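Local atomic coordinates of protein ApaG (PDB entry 1TZA), a protein that is of unknown function but belongs to the ApaG family, whose domain is grouped with the immunoglobulin-like E-set folds. Residues G40-K45 with M102-G107; R49-T54 with G94-T99. All blocks are in the same frame, centred on the assembly; numbering follows the deposited sequence.

Interaction 1. Residues G40-K45 with M102-G107; sequences GEQAAK and MVSESG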
loop_
_atom_site.group_PDB
_atom_site.type_symbol
_atom_site.label_atom_id
_atom_site.label_comp_id
_atom_site.label_asym_id
_atom_site.label_seq_id
_atom_site.Cartn_x
_atom_site.Cartn_y
_atom_site.Cartn_z
ATOM N N GLY A 40 14.221 -13.194 22.598
ATOM C CA GLY A 40 14.025 -14.218 23.609
ATOM C C GLY A 40 14.810 -15.490 23.338
ATOM O O GLY A 40 15.429 -15.642 22.285
ATOM N N GLU A 41 14.788 -16.413 24.291
ATOM C CA GLU A 41 15.505 -17.672 24.139
ATOM C C GLU A 41 14.514 -18.747 23.710
ATOM O O GLU A 41 14.823 -19.935 23.711
ATOM C CB GLU A 41 16.159 -18.069 25.468
ATOM C CG GLU A 41 15.324 -19.015 26.340
ATOM C CD GLU A 41 14.039 -18.396 26.879
ATOM O OE1 GLU A 41 13.270 -19.127 27.541
ATOM O OE2 GLU A 41 13.799 -17.188 26.654
ATOM N N GLN A 42 13.323 -18.309 23.326
ATOM C CA GLN A 42 12.255 -19.215 22.928
ATOM C C GLN A 42 11.437 -18.604 21.789
ATOM O O GLN A 42 11.321 -17.386 21.688
ATOM C CB GLN A 42 11.390 -19.471 24.158
ATOM C CG GLN A 42 10.051 -20.133 23.955
ATOM C CD GLN A 42 9.352 -20.336 25.296
ATOM O OE1 GLN A 42 9.375 -19.448 26.158
ATOM N NE2 GLN A 42 8.733 -21.502 25.480
ATOM N N ALA A 43 10.880 -19.449 20.927
ATOM C CA ALA A 43 10.090 -18.966 19.800
ATOM C C ALA A 43 8.853 -18.206 20.270
ATOM O O ALA A 43 8.294 -18.505 21.325
ATOM C CB ALA A 43 9.680 -20.133 18.899
ATOM N N ALA A 44 8.441 -17.220 19.478
ATOM C CA ALA A 44 7.267 -16.406 19.790
ATOM C C ALA A 44 6.390 -16.273 18.547
ATOM O O ALA A 44 6.875 -15.951 17.456
ATOM C CB ALA A 44 7.695 -15.029 20.283
ATOM N N LYS A 45 5.098 -16.524 18.723
ATOM C CA LYS A 45 4.147 -16.460 17.631
ATOM C C LYS A 45 3.233 -15.247 17.733
ATOM O O LYS A 45 2.586 -15.022 18.762
ATOM C CB LYS A 45 3.316 -17.737 17.619
ATOM C CG LYS A 45 2.327 -17.862 16.483
ATOM C CD LYS A 45 1.590 -19.183 16.618
ATOM C CE LYS A 45 0.567 -19.363 15.535
ATOM N NZ LYS A 45 -0.200 -20.617 15.748
HETATM N N MSE A 102 1.137 -11.610 21.383
HETATM C CA MSE A 102 2.080 -12.716 21.199
HETATM C C MSE A 102 1.787 -13.915 22.095
HETATM O O MSE A 102 1.162 -13.783 23.144
HETATM C CB MSE A 102 3.516 -12.262 21.506
HETATM C CG MSE A 102 3.959 -10.945 20.874
HETATM SE SE MSE A 102 4.135 -11.012 18.952
HETATM C CE MSE A 102 5.292 -12.571 18.784
ATOM N N VAL A 103 2.252 -15.085 21.669
ATOM C CA VAL A 103 2.119 -16.304 22.454
ATOM C C VAL A 103 3.449 -17.033 22.299
ATOM O O VAL A 103 3.992 -17.117 21.194
ATOM C CB VAL A 103 0.952 -17.216 21.973
ATOM C CG1 VAL A 103 1.133 -17.595 20.517
ATOM C CG2 VAL A 103 0.890 -18.472 22.846
ATOM N N SER A 104 3.986 -17.535 23.408
ATOM C CA SER A 104 5.268 -18.230 23.382
ATOM C C SER A 104 5.123 -19.735 23.209
ATOM O O SER A 104 4.037 -20.293 23.375
ATOM C CB SER A 104 6.044 -17.953 24.672
ATOM O OG SER A 104 5.388 -18.538 25.784
ATOM N N GLU A 105 6.234 -20.377 22.867
ATOM C CA GLU A 105 6.281 -21.822 22.687
ATOM C C GLU A 105 5.686 -22.475 23.931
ATOM O O GLU A 105 4.967 -23.473 23.841
ATOM C CB GLU A 105 7.736 -22.273 22.520
ATOM C CG GLU A 105 7.925 -23.757 22.260
ATOM C CD GLU A 105 7.819 -24.108 20.788
ATOM O OE1 GLU A 105 8.679 -23.642 20.008
ATOM O OE2 GLU A 105 6.883 -24.847 20.410
ATOM N N SER A 106 5.989 -21.898 25.091
ATOM C CA SER A 106 5.496 -22.417 26.365
ATOM C C SER A 106 4.001 -22.176 26.541
ATOM O O SER A 106 3.421 -22.588 27.547
ATOM C CB SER A 106 6.264 -21.790 27.539
ATOM O OG SER A 106 5.997 -20.405 27.671
ATOM N N GLY A 107 3.386 -21.505 25.567
ATOM C CA GLY A 107 1.958 -21.236 25.622
ATOM C C GLY A 107 1.533 -19.947 26.304
ATOM O O GLY A 107 0.356 -19.591 26.281
#

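Interaction 2. Residues R49-T54 with G94-T99; sequences RHWIIT and GIMYGT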
loop_
_atom_site.group_PDB
_atom_site.type_symbol
_atom_site.label_atom_id
_atom_site.label_comp_id
_atom_site.label_asym_id
_atom_site.label_seq_id
_atom_site.Cartn_x
_atom_site.Cartn_y
_atom_site.Cartn_z
ATOM N N ARG A 49 -3.152 -8.315 16.330
ATOM C CA ARG A 49 -2.638 -6.961 16.253
ATOM C C ARG A 49 -3.776 -6.046 16.652
ATOM O O ARG A 49 -4.949 -6.393 16.507
ATOM C CB ARG A 49 -2.159 -6.618 14.841
ATOM C CG ARG A 49 -3.224 -6.665 13.761
ATOM C CD ARG A 49 -2.686 -6.096 12.446
ATOM N NE ARG A 49 -3.224 -6.790 11.278
ATOM C CZ ARG A 49 -4.482 -6.711 10.857
ATOM N NH1 ARG A 49 -5.359 -5.956 11.501
ATOM N NH2 ARG A 49 -4.864 -7.400 9.795
ATOM N N HIS A 50 -3.423 -4.889 17.180
ATOM C CA HIS A 50 -4.407 -3.907 17.592
ATOM C C HIS A 50 -3.775 -2.550 17.349
ATOM O O HIS A 50 -2.842 -2.155 18.044
ATOM C CB HIS A 50 -4.767 -4.075 19.069
ATOM C CG HIS A 50 -5.717 -3.035 19.576
ATOM N ND1 HIS A 50 -6.934 -2.783 18.979
ATOM C CD2 HIS A 50 -5.615 -2.158 20.601
ATOM C CE1 HIS A 50 -7.537 -1.794 19.612
ATOM N NE2 HIS A 50 -6.758 -1.396 20.601
ATOM N N TRP A 51 -4.284 -1.853 16.341
ATOM C CA TRP A 51 -3.776 -0.548 15.960
ATOM C C TRP A 51 -4.680 0.595 16.394
ATOM O O TRP A 51 -5.882 0.422 16.586
ATOM C CB TRP A 51 -3.615 -0.463 14.435
ATOM C CG TRP A 51 -2.511 -1.290 13.835
ATOM C CD1 TRP A 51 -2.648 -2.338 12.961
ATOM C CD2 TRP A 51 -1.104 -1.070 13.979
ATOM N NE1 TRP A 51 -1.412 -2.774 12.547
ATOM C CE2 TRP A 51 -0.447 -2.016 13.157
ATOM C CE3 TRP A 51 -0.334 -0.165 14.723
ATOM C CZ2 TRP A 51 0.948 -2.077 13.055
ATOM C CZ3 TRP A 51 1.057 -0.228 14.620
ATOM C CH2 TRP A 51 1.682 -1.178 13.794
ATOM N N ILE A 52 -4.072 1.762 16.557
ATOM C CA ILE A 52 -4.780 2.986 16.891
ATOM C C ILE A 52 -4.161 3.961 15.904
ATOM O O ILE A 52 -2.971 4.256 15.959
ATOM C CB ILE A 52 -4.527 3.455 18.345
ATOM C CG1 ILE A 52 -5.300 2.562 19.322
ATOM C CG2 ILE A 52 -4.967 4.908 18.519
ATOM C CD1 ILE A 52 -4.671 1.211 19.541
ATOM N N ILE A 53 -4.978 4.432 14.980
ATOM C CA ILE A 53 -4.536 5.336 13.941
ATOM C C ILE A 53 -5.196 6.694 14.129
ATOM O O ILE A 53 -6.420 6.788 14.239
ATOM C CB ILE A 53 -4.898 4.742 12.561
ATOM C CG1 ILE A 53 -4.349 3.306 12.482
ATOM C CG2 ILE A 53 -4.344 5.611 11.444
ATOM C CD1 ILE A 53 -4.840 2.512 11.287
ATOM N N THR A 54 -4.374 7.740 14.161
ATOM C CA THR A 54 -4.856 9.096 14.368
ATOM C C THR A 54 -4.422 10.067 13.277
ATOM O O THR A 54 -3.240 10.127 12.939
ATOM C CB THR A 54 -4.348 9.627 15.720
ATOM O OG1 THR A 54 -4.648 8.669 16.745
ATOM C CG2 THR A 54 -5.006 10.957 16.064
ATOM N N GLY A 94 -0.162 12.015 10.487
ATOM C CA GLY A 94 -0.898 11.204 11.435
ATOM C C GLY A 94 0.057 10.358 12.251
ATOM O O GLY A 94 1.266 10.346 11.995
ATOM N N ILE A 95 -0.490 9.636 13.222
ATOM C CA ILE A 95 0.301 8.782 14.101
ATOM C C ILE A 95 -0.313 7.385 14.271
ATOM O O ILE A 95 -1.534 7.207 14.241
ATOM C CB ILE A 95 0.429 9.419 15.506
ATOM C CG1 ILE A 95 1.085 10.793 15.396
ATOM C CG2 ILE A 95 1.239 8.529 16.416
ATOM C CD1 ILE A 95 2.474 10.766 14.816
HETATM N N MSE A 96 0.547 6.392 14.447
HETATM C CA MSE A 96 0.097 5.024 14.655
HETATM C C MSE A 96 0.806 4.400 15.860
HETATM O O MSE A 96 1.971 4.699 16.134
HETATM C CB MSE A 96 0.364 4.167 13.410
HETATM C CG MSE A 96 -0.651 4.314 12.284
HETATM SE SE MSE A 96 -0.259 3.066 10.832
HETATM C CE MSE A 96 -1.047 1.418 11.551
ATOM N N TYR A 97 0.096 3.543 16.581
ATOM C CA TYR A 97 0.663 2.843 17.729
ATOM C C TYR A 97 -0.281 1.704 18.094
ATOM O O TYR A 97 -1.391 1.632 17.572
ATOM C CB TYR A 97 0.879 3.806 18.918
ATOM C CG TYR A 97 -0.373 4.279 19.628
ATOM C CD1 TYR A 97 -1.032 3.461 20.541
ATOM C CD2 TYR A 97 -0.877 5.561 19.412
ATOM C CE1 TYR A 97 -2.161 3.908 21.226
ATOM C CE2 TYR A 97 -2.002 6.018 20.087
ATOM C CZ TYR A 97 -2.636 5.186 20.990
ATOM O OH TYR A 97 -3.751 5.636 21.651
ATOM N N GLY A 98 0.161 0.808 18.968
ATOM C CA GLY A 98 -0.684 -0.307 19.358
ATOM C C GLY A 98 0.090 -1.471 19.947
ATOM O O GLY A 98 1.158 -1.284 20.538
ATOM N N THR A 99 -0.445 -2.678 19.792
ATOM C CA THR A 99 0.207 -3.864 20.321
ATOM C C THR A 99 -0.060 -5.094 19.472
ATOM O O THR A 99 -1.003 -5.134 18.688
ATOM C CB THR A 99 -0.265 -4.174 21.751
ATOM O OG1 THR A 99 -1.671 -4.421 21.736
ATOM C CG2 THR A 99 0.022 -3.004 22.683
#

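Interaction 1. Residues G40-K45 with M102-G107
Q42 reaches over the turn that follows strand 93-104 and lies against E105 and S106. With CG anti to the backbone N (chi1 167°) and the chain straight beyond, CG packs against E105 CB at 3.5 Å and the terminal amide arrives over the E105-S106 link. Q42 NE2 stands 2.8 Å from S106 N; both are donors, so the modelled orientation of the amide is doubtful. The target is a type I turn from S104 to G107, closed by the backbone bond from G107 N to S104 O and further tied by a hydrogen bond between S104 OG and S106 OG (2.7 Å). An alanine in place of Q42 would probably leave this side of the turn without its cover and open a gap beside E105 CB. A43 contributes mainly its backbone, its O accepting a bond from E105 N at 3.2 Å, and its small CB leaves room for E105 OE1. At A44, the non-hydrogen-bonded partner of S104, a methyl suffices: its CB meets CE of selenomethionine M102, whose chain doubles back at chi2 and chi3, at 3.8 Å. K45 and V103 form a hydrogen-bonded pair leading into the longer strand pairing: K45 N donates to V103 O (2.8 Å, 173°) and V103 N back to K45 O. On that face K45 CB touches V103 CG1 at 3.6 Å, while the extended lysine chain leads its charge away. Strand 74-75, bonded through I75 to A44, and strand 109-120, bonded through F110 to M102, flank this end; I8 of strand 8-19 packs on both A44 and M102.

Interaction 2. Residues R49-T54 with G94-T99
H50 with T99, I52 with Y97 and T54 with I95 form three antiparallel hydrogen-bonded pairs, each closed by two backbone bonds. The short strand axes approach to 4.7 Å at 158°. Y97 N to I52 O is the longest of the six bonds, at 3.2 Å. Between these rungs lie the non-hydrogen-bonded pairs W51 with G98 and I53 with M96. Glycine suits position 98 because its CA is already 3.1 Å from H50 O, and a side chain there would collide with that oxygen. On the face carrying W51, I53 and M96, the selenomethionine M96 sweeps across toward W51. Its CE rests over one face of the indole, 3.7 Å from the centroid of the six-membered ring and 21° off the normal, in a CH-pi contact. M96 SE stands farther from the ring, 5.2 Å from the same W51 centroid, an oblique Met-aromatic contact. I53 runs beside M96, pointing the same way, with its CG1 3.8 Å from M96 CG; the flexible, apolar M96 chain thus fills the space between a branched and a flat neighbour. On the other face Y97 places CG between the backbone N and the carbonyl carbon (chi1 72°), and its ring lies over I52. I52 CB sits 3.8 Å from the centroid of the Y97 ring, over its face, while I52 CG2 presses on Y97 CZ at 3.4 Å. The W51 face looks into the protein, toward Y32 and I34 of strand 28-38 and Y83 and T87 of strand 79-89. Strands 60-66 and 109-120 flank the pair, and R49 forms a salt bridge with E18 of the second subunit.

Interactions 1 and 2 are two stations on one antiparallel strand pair, 44-55 with 93-104, with centres about 23 Å apart and no direct touch between them. Interaction 2 lies near the middle of the chain, about 7 Å from its centre, whereas interaction 1 is about 21 Å out, where the pair opens into loops. The register changes by one residue on the way: K45 faces V103, yet H50 faces T99, so strand 44-55 spends an extra residue, as a beta bulge would require. Together they define one pairing of a sheet packed against strands 8-19, 28-38 and 79-89, consistent with an E-set beta sandwich.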